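Long-range contact in L-lactate dehydrogenase (Trichomonas vaginalis, PDB 4UUN), which probably catalyses the NADH-dependent reduction of pyruvate to L-lactate, in a family of malate and lactate dehydrogenases: residues Leu37-Ile42 against Ala51-Leu56. Sequence-based numbering, arbitrary orientation.
Sequences LHLLDI and ALTMEL. With NAI (1,4-dihydronicotinamide adenine dinucleotide), chain D.
Leu39 CD1 touches two side chains of helix 46-57. Leu39 CD1 lies 4.0 Å from both Leu56 CD1 and Thr53 CG2. Leu39 and Leu56 reach toward each other and meet tip to tip. Leu39 and Thr53 run past each other in opposite directions, touching through their methyls. The CG of Leu39 is anti to its carbonyl carbon (chi1 -58°), and the extended chi2 carries CD1 out toward the helix. Leu56 CD1 is shared: Leu37 CD1, two residues back on the same face of the strand, also meets it at 4.0 Å, with the two side chains crossing at a slant. In one of its two conformers, Leu52 CD2 approaches Leu39 CD1 loosely, at 4.4 Å. All five residues are buried, and the contact between the segments is wholly apolar. Thr53 turns its methyl to Leu39, while its OG1 hydrogen-bonds back to Thr50 O within the helix.

This is the strand-helix half of a beta-alpha-beta unit of the Rossmann fold, strand 35-40, helix 46-57 and strand 64-70. The axes of strand 37-40 and helix 51-56 run nearly antiparallel, at 158°, with a closest approach of 11.3 Å. Leu56 also packs on helix 15-25, and Thr53 touches strand 64-70. On the far side of the helix, Glu55 OE1 hydrogen-bonds to Ser243 OG and Ala241 N of the second subunit.

Beyond the C-terminal end of the strand, Asp41 binds the adenosine ribose of NADH. Asp41 OD1 accepts a very short hydrogen bond from O2B of the cofactor (2.5 Å), and Asp41 OD2 accepts one from O3B (2.6 Å). Ile42 N donates to the anti lone pair of Asp41 OD1, and Ala13 N to OD2. These two amides help fix the rotation of the carboxylate. Ile42 CG2 packs against the adenine ring.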
ATOM      1  N   LEU B  37      14.581   2.140   7.172  1.00 18.38           N
ATOM      2  CA  LEU B  37      13.511   1.664   8.041  1.00 17.19           C
ATOM      3  C   LEU B  37      14.020   0.871   9.239  1.00 18.30           C
ATOM      4  O   LEU B  37      14.767  -0.089   9.089  1.00 19.28           O
ATOM      5  CB  LEU B  37      12.537   0.799   7.244  1.00 16.66           C
ATOM      6  CG  LEU B  37      11.824   1.479   6.068  1.00 17.07           C
ATOM      7  CD1 LEU B  37      10.957   0.456   5.312  1.00 14.87           C
ATOM      8  CD2 LEU B  37      10.992   2.661   6.535  1.00 18.64           C
ATOM      9  N   HIS B  38      13.598   1.282  10.429  1.00 16.94           N
ATOM     10  CA  HIS B  38      13.787   0.487  11.639  1.00 16.74           C
ATOM     11  C   HIS B  38      12.482  -0.239  11.906  1.00 16.14           C
ATOM     12  O   HIS B  38      11.443   0.392  12.119  1.00 16.40           O
ATOM     13  CB  HIS B  38      14.138   1.373  12.836  1.00 18.39           C
ATOM     14  CG  HIS B  38      15.413   2.132  12.669  1.00 20.23           C
ATOM     15  ND1 HIS B  38      16.495   1.961  13.504  1.00 20.75           N
ATOM     16  CD2 HIS B  38      15.779   3.069  11.763  1.00 19.77           C
ATOM     17  CE1 HIS B  38      17.476   2.756  13.117  1.00 20.41           C
ATOM     18  NE2 HIS B  38      17.065   3.440  12.065  1.00 19.56           N
ATOM     19  N   LEU B  39      12.535  -1.564  11.888  1.00 13.20           N
ATOM     20  CA  LEU B  39      11.335  -2.387  11.948  1.00 14.60           C
ATOM     21  C   LEU B  39      11.343  -3.231  13.226  1.00 17.30           C
ATOM     22  O   LEU B  39      12.105  -4.194  13.339  1.00 19.94           O
ATOM     23  CB  LEU B  39      11.266  -3.260  10.691  1.00 15.04           C
ATOM     24  CG  LEU B  39      11.263  -2.486   9.360  1.00 15.36           C
ATOM     25  CD1 LEU B  39      11.475  -3.433   8.187  1.00 17.48           C
ATOM     26  CD2 LEU B  39       9.974  -1.693   9.158  1.00 15.24           C
ATOM     27  N   LEU B  40      10.506  -2.843  14.195  1.00 17.46           N
ATOM     28  CA  LEU B  40      10.486  -3.471  15.517  1.00 16.41           C
ATOM     29  C   LEU B  40       9.260  -4.352  15.725  1.00 16.82           C
ATOM     30  O   LEU B  40       8.129  -3.931  15.474  1.00 18.02           O
ATOM     31  CB  LEU B  40      10.516  -2.396  16.619  1.00 18.65           C
ATOM     32  CG  LEU B  40      10.492  -2.874  18.082  1.00 18.87           C
ATOM     33  CD1 LEU B  40      11.770  -3.621  18.446  1.00 22.27           C
ATOM     34  CD2 LEU B  40      10.274  -1.714  19.044  1.00 17.14           C
ATOM     35  N   ASP B  41       9.479  -5.574  16.194  1.00 16.60           N
ATOM     36  CA  ASP B  41       8.370  -6.408  16.653  1.00 18.28           C
ATOM     37  C   ASP B  41       8.851  -7.341  17.767  1.00 22.29           C
ATOM     38  O   ASP B  41       9.949  -7.161  18.296  1.00 23.60           O
ATOM     39  CB  ASP B  41       7.740  -7.179  15.488  1.00 18.42           C
ATOM     40  CG  ASP B  41       6.240  -7.391  15.671  1.00 21.03           C
ATOM     41  OD1 ASP B  41       5.834  -7.853  16.758  1.00 21.72           O
ATOM     42  OD2 ASP B  41       5.459  -7.082  14.737  1.00 21.14           O
ATOM     43  N   ILE B  42       8.020  -8.307  18.145  1.00 24.18           N
ATOM     44  CA  ILE B  42       8.370  -9.240  19.220  1.00 26.66           C
ATOM     45  C   ILE B  42       8.789 -10.602  18.654  1.00 27.02           C
ATOM     46  O   ILE B  42       8.435 -10.943  17.528  1.00 25.49           O
ATOM     47  CB  ILE B  42       7.203  -9.414  20.212  1.00 29.52           C
ATOM     48  CG1 ILE B  42       5.928  -9.834  19.479  1.00 34.35           C
ATOM     49  CG2 ILE B  42       6.968  -8.119  20.968  1.00 27.77           C
ATOM     50  CD1 ILE B  42       4.837 -10.346  20.402  1.00 38.44           C
ATOM     51  N   ALA B  51       9.614 -12.192   6.506  1.00 21.83           N
ATOM     52  CA  ALA B  51       8.853 -12.245   5.263  1.00 21.70           C
ATOM     53  C   ALA B  51       8.623 -10.835   4.719  1.00 19.20           C
ATOM     54  O   ALA B  51       8.665 -10.606   3.510  1.00 17.92           O
ATOM     55  CB  ALA B  51       7.526 -12.933   5.492  1.00 23.20           C
ATOM     56  N   LEU B  52       8.372  -9.892   5.620  0.74 18.06           N
ATOM     57  CA  LEU B  52       8.180  -8.501   5.226  0.74 17.54           C
ATOM     58  C   LEU B  52       9.440  -7.937   4.579  0.74 17.25           C
ATOM     59  O   LEU B  52       9.372  -7.310   3.526  0.74 17.80           O
ATOM     60  CB  LEU B  52       7.785  -7.643   6.432  0.74 17.25           C
ATOM     61  CG  LEU B  52       7.956  -6.128   6.258  0.74 15.59           C
ATOM     62  CD1 LEU B  52       7.119  -5.614   5.097  0.74 15.24           C
ATOM     63  CD2 LEU B  52       7.597  -5.399   7.540  0.74 15.74           C
ATOM     64  N   THR B  53      10.589  -8.146   5.214  1.00 16.85           N
ATOM     65  CA  THR B  53      11.840  -7.614   4.681  1.00 15.45           C
ATOM     66  C   THR B  53      12.153  -8.228   3.313  1.00 15.58           C
ATOM     67  O   THR B  53      12.706  -7.563   2.448  1.00 15.02           O
ATOM     68  CB  THR B  53      13.041  -7.787   5.648  1.00 18.72           C
ATOM     69  OG1 THR B  53      13.267  -9.173   5.941  1.00 20.11           O
ATOM     70  CG2 THR B  53      12.790  -7.020   6.951  1.00 19.11           C
ATOM     71  N   MET B  54      11.771  -9.482   3.112  1.00 16.33           N
ATOM     72  CA  MET B  54      12.027 -10.149   1.837  1.00 16.75           C
ATOM     73  C   MET B  54      11.232  -9.475   0.736  1.00 15.77           C
ATOM     74  O   MET B  54      11.754  -9.229  -0.352  1.00 16.37           O
ATOM     75  CB  MET B  54      11.676 -11.635   1.916  1.00 17.40           C
ATOM     76  CG  MET B  54      12.671 -12.444   2.726  1.00 19.25           C
ATOM     77  SD  MET B  54      12.084 -14.116   3.084  1.00 30.65           S
ATOM     78  CE  MET B  54      12.426 -14.924   1.536  1.00 35.68           C
ATOM     79  N   GLU B  55       9.976  -9.149   1.016  1.00 15.88           N
ATOM     80  CA  GLU B  55       9.167  -8.457   0.015  1.00 16.07           C
ATOM     81  C   GLU B  55       9.656  -7.031  -0.201  1.00 14.81           C
ATOM     82  O   GLU B  55       9.645  -6.557  -1.327  1.00 15.39           O
ATOM     83  CB  GLU B  55       7.680  -8.475   0.377  1.00 16.71           C
ATOM     84  CG  GLU B  55       7.020  -9.824   0.135  1.00 17.64           C
ATOM     85  CD  GLU B  55       5.524  -9.721   0.019  1.00 18.04           C
ATOM     86  OE1 GLU B  55       5.037  -9.269  -1.040  1.00 19.46           O
ATOM     87  OE2 GLU B  55       4.829 -10.087   0.992  1.00 17.83           O
ATOM     88  N   LEU B  56      10.083  -6.344   0.860  1.00 13.31           N
ATOM     89  CA  LEU B  56      10.669  -5.012   0.684  1.00 13.86           C
ATOM     90  C   LEU B  56      11.839  -5.108  -0.283  1.00 14.96           C
ATOM     91  O   LEU B  56      11.962  -4.323  -1.229  1.00 16.26           O
ATOM     92  CB  LEU B  56      11.157  -4.431   2.013  1.00 13.31           C
ATOM     93  CG  LEU B  56      10.116  -3.929   3.016  1.00 14.42           C
ATOM     94  CD1 LEU B  56      10.849  -3.454   4.273  1.00 16.56           C
ATOM     95  CD2 LEU B  56       9.252  -2.808   2.442  1.00 12.42           C
TER
HETATM   96  PA  NAI D 345      -1.846  -6.720  14.096  0.79 43.01           P
HETATM   97  O1A NAI D 345      -2.321  -7.593  15.234  0.79 46.74           O
HETATM   98  O2A NAI D 345      -1.965  -7.203  12.667  0.79 38.47           O
HETATM   99  O5B NAI D 345      -0.305  -6.332  14.367  0.79 39.80           O
HETATM  100  C5B NAI D 345       0.158  -5.773  15.595  0.79 37.23           C
HETATM  101  C4B NAI D 345       1.657  -6.029  15.705  0.79 34.53           C
HETATM  102  O4B NAI D 345       2.192  -5.465  16.908  0.79 35.55           O
HETATM  103  C3B NAI D 345       1.997  -7.517  15.741  0.79 31.04           C
HETATM  104  O3B NAI D 345       2.957  -7.798  14.717  0.79 27.60           O
HETATM  105  C2B NAI D 345       2.569  -7.766  17.131  0.79 32.05           C
HETATM  106  O2B NAI D 345       3.563  -8.797  17.170  0.79 29.81           O
HETATM  107  C1B NAI D 345       3.142  -6.397  17.440  0.79 35.18           C
HETATM  108  N9A NAI D 345       3.432  -6.112  18.865  0.79 35.82           N
HETATM  109  C8A NAI D 345       2.714  -6.445  19.959  0.79 35.91           C
HETATM  110  N7A NAI D 345       3.326  -5.977  21.083  0.79 35.50           N
HETATM  111  C5A NAI D 345       4.449  -5.331  20.705  0.79 36.00           C
HETATM  112  C6A NAI D 345       5.556  -4.600  21.370  0.79 38.49           C
HETATM  113  N6A NAI D 345       5.593  -4.461  22.718  0.79 41.60           N
HETATM  114  N1A NAI D 345       6.531  -4.078  20.581  0.79 35.89           N
HETATM  115  C2A NAI D 345       6.519  -4.199  19.233  0.79 32.44           C
HETATM  116  N3A NAI D 345       5.546  -4.857  18.571  0.79 31.52           N
HETATM  117  C4A NAI D 345       4.515  -5.432  19.237  0.79 34.33           C
HETATM  118  O3  NAI D 345      -2.608  -5.308  14.217  0.79 77.31           O
HETATM  119  PN  NAI D 345      -2.853  -4.075  13.210  0.79 46.80           P
HETATM  120  O1N NAI D 345      -4.101  -4.354  12.398  0.79 48.97           O
HETATM  121  O2N NAI D 345      -1.543  -3.763  12.522  0.79 43.94           O
HETATM  122  O5D NAI D 345      -3.192  -2.886  14.241  0.79 36.24           O
HETATM  123  C5D NAI D 345      -2.217  -2.524  15.206  0.79 37.01           C
HETATM  124  C4D NAI D 345      -2.777  -1.491  16.172  0.79 40.46           C
HETATM  125  O4D NAI D 345      -3.153  -0.271  15.527  0.79 40.75           O
HETATM  126  C3D NAI D 345      -4.026  -1.984  16.878  0.79 43.39           C
HETATM  127  O3D NAI D 345      -3.678  -2.794  18.010  0.79 49.52           O
HETATM  128  C2D NAI D 345      -4.729  -0.696  17.254  0.79 36.71           C
HETATM  129  O2D NAI D 345      -4.378  -0.371  18.597  0.79 25.58           O
HETATM  130  C1D NAI D 345      -4.162   0.373  16.317  0.79 41.31           C
HETATM  131  N1N NAI D 345      -5.170   1.050  15.470  0.79 44.85           N
HETATM  132  C2N NAI D 345      -5.223   2.384  15.523  0.79 44.26           C
HETATM  133  C3N NAI D 345      -6.114   3.153  14.784  0.79 40.76           C
HETATM  134  C7N NAI D 345      -6.128   4.670  14.872  0.79 33.04           C
HETATM  135  O7N NAI D 345      -6.555   5.438  14.020  0.79 25.17           O
HETATM  136  N7N NAI D 345      -5.626   5.264  15.977  0.79 32.06           N
HETATM  137  C4N NAI D 345      -7.078   2.472  13.847  0.79 43.00           C
HETATM  138  C5N NAI D 345      -6.930   1.020  13.860  0.79 45.08           C
HETATM  139  C6N NAI D 345      -5.990   0.369  14.660  0.79 46.17           C